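Porin B (PDB 4GEY) forms an outer-membrane beta-barrel channel that probably admits glucose and related sugars into the periplasm of Pseudomonas putida. Local coordinates at residues A[321-335]-A[347-361]. The protein carries 2 engineered substitutions. Residues are numbered along the deposited sequence; the frame is centred on the assembly and turned at random.
Sequences KATNVVDNYQQVGLV and DIGFGVARIHVNDDV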
# COMPACT_ATOMS: atom_id res chain seq x y z
N LYS A 321 -15.78 12.89 5.75
CA LYS A 321 -17.08 12.57 5.16
C LYS A 321 -17.43 13.47 3.98
O LYS A 321 -18.20 13.09 3.11
CB LYS A 321 -18.21 12.67 6.19
CG LYS A 321 -18.17 11.65 7.34
CD LYS A 321 -18.62 10.24 6.91
CE LYS A 321 -19.64 9.61 7.89
NZ LYS A 321 -19.18 9.44 9.30
N ALA A 322 -16.86 14.67 3.94
CA ALA A 322 -17.18 15.61 2.88
C ALA A 322 -16.80 15.09 1.49
O ALA A 322 -17.63 15.12 0.57
CB ALA A 322 -16.55 16.98 3.14
N THR A 323 -15.57 14.60 1.35
CA THR A 323 -14.98 14.37 0.03
C THR A 323 -14.51 12.94 -0.30
O THR A 323 -14.34 12.60 -1.46
CB THR A 323 -13.80 15.32 -0.20
OG1 THR A 323 -12.72 14.97 0.67
CG2 THR A 323 -14.21 16.76 0.04
N ASN A 324 -14.31 12.12 0.73
CA ASN A 324 -13.70 10.81 0.56
C ASN A 324 -14.71 9.68 0.36
O ASN A 324 -15.66 9.55 1.13
CB ASN A 324 -12.85 10.51 1.79
CG ASN A 324 -11.58 9.78 1.44
OD1 ASN A 324 -10.66 10.37 0.86
ND2 ASN A 324 -11.51 8.50 1.78
N VAL A 325 -14.51 8.86 -0.68
CA VAL A 325 -15.45 7.78 -1.00
C VAL A 325 -15.47 6.72 0.09
O VAL A 325 -16.54 6.35 0.60
CB VAL A 325 -15.13 7.10 -2.34
CG1 VAL A 325 -16.07 5.94 -2.57
CG2 VAL A 325 -15.21 8.07 -3.50
N VAL A 326 -14.28 6.23 0.45
CA VAL A 326 -14.12 5.39 1.63
C VAL A 326 -14.23 6.23 2.90
O VAL A 326 -13.46 7.16 3.13
CB VAL A 326 -12.79 4.68 1.65
CG1 VAL A 326 -12.66 3.87 2.94
CG2 VAL A 326 -12.67 3.81 0.41
N ASP A 327 -15.22 5.89 3.71
CA ASP A 327 -15.59 6.60 4.92
C ASP A 327 -14.56 6.31 6.01
O ASP A 327 -13.98 7.22 6.63
CB ASP A 327 -16.96 6.05 5.36
CG ASP A 327 -17.65 6.91 6.36
OD1 ASP A 327 -16.98 7.43 7.28
OD2 ASP A 327 -18.89 7.05 6.25
N ASN A 328 -14.35 5.01 6.24
CA ASN A 328 -13.51 4.50 7.30
C ASN A 328 -13.12 3.07 6.92
O ASN A 328 -13.78 2.46 6.09
CB ASN A 328 -14.25 4.54 8.65
CG ASN A 328 -15.44 3.57 8.71
OD1 ASN A 328 -15.28 2.35 8.65
ND2 ASN A 328 -16.65 4.12 8.86
N TYR A 329 -12.06 2.54 7.52
CA TYR A 329 -11.61 1.18 7.21
C TYR A 329 -10.97 0.52 8.41
O TYR A 329 -10.31 1.17 9.21
CB TYR A 329 -10.65 1.22 6.02
CG TYR A 329 -9.50 0.24 6.05
CD1 TYR A 329 -8.30 0.57 6.66
CD2 TYR A 329 -9.59 -0.99 5.41
CE1 TYR A 329 -7.23 -0.32 6.66
CE2 TYR A 329 -8.52 -1.88 5.39
CZ TYR A 329 -7.35 -1.55 6.02
OH TYR A 329 -6.29 -2.43 6.02
N GLN A 330 -11.17 -0.78 8.55
CA GLN A 330 -10.57 -1.52 9.65
C GLN A 330 -9.92 -2.77 9.10
O GLN A 330 -10.34 -3.30 8.07
CB GLN A 330 -11.59 -1.90 10.71
CG GLN A 330 -12.30 -0.72 11.35
CD GLN A 330 -13.38 -0.15 10.46
OE1 GLN A 330 -14.12 -0.90 9.82
NE2 GLN A 330 -13.47 1.17 10.39
N GLN A 331 -8.90 -3.24 9.80
CA GLN A 331 -8.27 -4.47 9.40
C GLN A 331 -7.62 -5.12 10.61
O GLN A 331 -6.96 -4.46 11.41
CB GLN A 331 -7.26 -4.18 8.31
CG GLN A 331 -6.33 -5.31 7.96
CD GLN A 331 -4.90 -4.88 8.10
OE1 GLN A 331 -4.44 -4.63 9.21
NE2 GLN A 331 -4.19 -4.74 6.98
N VAL A 332 -7.83 -6.42 10.73
CA VAL A 332 -7.27 -7.20 11.82
C VAL A 332 -6.68 -8.47 11.21
O VAL A 332 -7.22 -9.00 10.23
CB VAL A 332 -8.37 -7.51 12.85
CG1 VAL A 332 -8.16 -8.83 13.50
CG2 VAL A 332 -8.39 -6.42 13.91
N GLY A 333 -5.57 -8.95 11.75
CA GLY A 333 -5.01 -10.20 11.25
C GLY A 333 -3.90 -10.73 12.12
O GLY A 333 -3.59 -10.17 13.18
N LEU A 334 -3.28 -11.83 11.69
CA LEU A 334 -2.15 -12.40 12.43
C LEU A 334 -1.16 -13.04 11.48
O LEU A 334 -1.52 -13.37 10.36
CB LEU A 334 -2.62 -13.42 13.47
CG LEU A 334 -3.48 -14.60 13.01
CD1 LEU A 334 -2.67 -15.73 12.37
CD2 LEU A 334 -4.28 -15.13 14.19
N VAL A 335 0.08 -13.21 11.92
CA VAL A 335 0.97 -14.11 11.20
C VAL A 335 1.83 -14.92 12.15
O VAL A 335 2.30 -14.39 13.15
CB VAL A 335 1.84 -13.44 10.07
CG1 VAL A 335 1.72 -11.94 10.08
CG2 VAL A 335 3.28 -13.89 10.16
N ASP A 347 6.06 -18.93 7.18
CA ASP A 347 5.03 -18.18 7.90
C ASP A 347 3.60 -18.46 7.44
O ASP A 347 3.35 -18.88 6.30
CB ASP A 347 5.36 -16.68 7.97
CG ASP A 347 5.30 -15.98 6.62
OD1 ASP A 347 5.55 -16.65 5.59
OD2 ASP A 347 5.02 -14.76 6.59
N ILE A 348 2.67 -18.29 8.37
CA ILE A 348 1.25 -18.46 8.09
C ILE A 348 0.55 -17.14 8.35
O ILE A 348 0.65 -16.60 9.44
CB ILE A 348 0.64 -19.52 9.00
CG1 ILE A 348 1.29 -20.86 8.75
CG2 ILE A 348 -0.84 -19.64 8.71
CD1 ILE A 348 0.78 -21.95 9.62
N GLY A 349 -0.14 -16.61 7.35
CA GLY A 349 -0.84 -15.35 7.52
C GLY A 349 -2.35 -15.47 7.43
O GLY A 349 -2.87 -16.29 6.68
N PHE A 350 -3.05 -14.65 8.21
CA PHE A 350 -4.49 -14.49 8.04
C PHE A 350 -4.92 -13.07 8.37
O PHE A 350 -4.54 -12.53 9.41
CB PHE A 350 -5.26 -15.47 8.90
CG PHE A 350 -6.73 -15.21 8.89
CD1 PHE A 350 -7.48 -15.52 7.77
CD2 PHE A 350 -7.35 -14.63 9.98
CE1 PHE A 350 -8.83 -15.26 7.73
CE2 PHE A 350 -8.70 -14.38 9.95
CZ PHE A 350 -9.45 -14.70 8.83
N GLY A 351 -5.74 -12.48 7.51
CA GLY A 351 -6.19 -11.11 7.70
C GLY A 351 -7.61 -10.86 7.25
O GLY A 351 -8.07 -11.44 6.26
N VAL A 352 -8.31 -9.99 7.96
CA VAL A 352 -9.67 -9.61 7.59
C VAL A 352 -9.70 -8.10 7.54
O VAL A 352 -9.14 -7.45 8.42
CB VAL A 352 -10.73 -10.03 8.63
CG1 VAL A 352 -12.08 -10.28 7.94
CG2 VAL A 352 -10.29 -11.26 9.40
N ALA A 353 -10.34 -7.55 6.52
CA ALA A 353 -10.46 -6.11 6.38
C ALA A 353 -11.89 -5.75 6.06
O ALA A 353 -12.59 -6.48 5.39
CB ALA A 353 -9.56 -5.59 5.29
N ARG A 354 -12.31 -4.59 6.57
CA ARG A 354 -13.62 -4.04 6.28
C ARG A 354 -13.39 -2.67 5.68
O ARG A 354 -12.63 -1.87 6.22
CB ARG A 354 -14.42 -3.94 7.57
CG ARG A 354 -15.70 -3.16 7.45
CD ARG A 354 -16.36 -2.97 8.80
NE ARG A 354 -17.55 -2.14 8.64
CZ ARG A 354 -17.59 -0.84 8.88
NH1 ARG A 354 -16.51 -0.22 9.32
NH2 ARG A 354 -18.71 -0.15 8.69
N ILE A 355 -14.03 -2.40 4.55
CA ILE A 355 -13.91 -1.12 3.86
C ILE A 355 -15.28 -0.51 3.67
O ILE A 355 -16.07 -0.96 2.84
CB ILE A 355 -13.27 -1.31 2.48
CG1 ILE A 355 -11.92 -2.01 2.63
CG2 ILE A 355 -13.13 0.03 1.79
CD1 ILE A 355 -11.39 -2.64 1.34
N HIS A 356 -15.58 0.52 4.45
CA HIS A 356 -16.91 1.12 4.40
C HIS A 356 -16.98 2.36 3.49
O HIS A 356 -16.09 3.20 3.50
CB HIS A 356 -17.39 1.47 5.80
CG HIS A 356 -18.73 2.12 5.83
ND1 HIS A 356 -18.90 3.48 5.99
CD2 HIS A 356 -19.98 1.60 5.70
CE1 HIS A 356 -20.19 3.77 5.97
NE2 HIS A 356 -20.86 2.65 5.80
N VAL A 357 -18.05 2.44 2.70
CA VAL A 357 -18.26 3.57 1.80
C VAL A 357 -19.17 4.62 2.41
O VAL A 357 -20.28 4.32 2.86
CB VAL A 357 -18.89 3.15 0.45
CG1 VAL A 357 -18.93 4.35 -0.48
CG2 VAL A 357 -18.13 2.00 -0.18
N ASN A 358 -18.67 5.85 2.42
CA ASN A 358 -19.41 7.07 2.73
C ASN A 358 -20.85 7.01 2.26
O ASN A 358 -21.12 6.96 1.06
CB ASN A 358 -18.70 8.23 2.02
CG ASN A 358 -19.20 9.57 2.45
OD1 ASN A 358 -20.39 9.77 2.67
ND2 ASN A 358 -18.28 10.53 2.55
N ASP A 359 -21.77 7.05 3.22
CA ASP A 359 -23.19 6.88 2.94
C ASP A 359 -23.76 7.88 1.91
O ASP A 359 -24.67 7.55 1.16
CB ASP A 359 -23.98 6.96 4.25
CG ASP A 359 -25.34 6.33 4.13
OD1 ASP A 359 -25.43 5.22 3.56
OD2 ASP A 359 -26.32 6.95 4.58
N ASP A 360 -23.22 9.09 1.88
CA ASP A 360 -23.73 10.08 0.95
C ASP A 360 -23.42 9.66 -0.49
O ASP A 360 -24.15 10.01 -1.42
CB ASP A 360 -23.16 11.48 1.25
CG ASP A 360 -23.57 11.99 2.62
OD1 ASP A 360 -24.73 11.75 3.02
OD2 ASP A 360 -22.72 12.62 3.31
N VAL A 361 -22.34 8.90 -0.67
CA VAL A 361 -22.00 8.40 -1.99
C VAL A 361 -23.12 7.48 -2.47
O VAL A 361 -23.54 7.54 -3.61
CB VAL A 361 -20.68 7.64 -1.98
CG1 VAL A 361 -20.44 6.92 -3.34
CG2 VAL A 361 -19.55 8.57 -1.62
O HOH W 1 -19.66 2.45 9.34
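The side-chain amide of N358 reaches across to the loop ahead of strand 326-337: with CG anti to the backbone N (chi1 -169°), it is carried towards residues 321-325, where ND2 donates to K321 O (2.6 Å) and N324 O (3.1 Å), both oxygens lying in the amide plane. N358 is also the N-cap of helix 359-372, its OD1 accepting from D360 N (3.0 Å). With an alanine here, the K321 and N324 carbonyls would probably lose this shared donor and the first turn of the helix its cap. Along the ladder, Y329, Q331, A353 and I355 are buried on one face: I355 CG1 meets the Y329 ring edge at CD2 (3.8 Å), and Y329 CE2 touches A353 CB (3.9 Å). Y329 OH and Q331 NE2 both bond A169 O, while Q331 OE1 accepts from N315 ND2. On the other face, the end bearing N328, Q330, R354 and H356 is polar and partly exposed. There the extended R354 runs alongside Q330; R354 NH1 donates to Q330 OE1, which lies in the guanidinium plane, and weakly to N328 OD1, while NH2 holds a water over the H356 ring. Farther along, this face turns apolar, V352 and F350 lying near bound detergents, consistent with a membrane-facing wall. Side chains thus alternate between the buried inner and the outer face of an antiparallel hairpin, as in outer-membrane porin barrels.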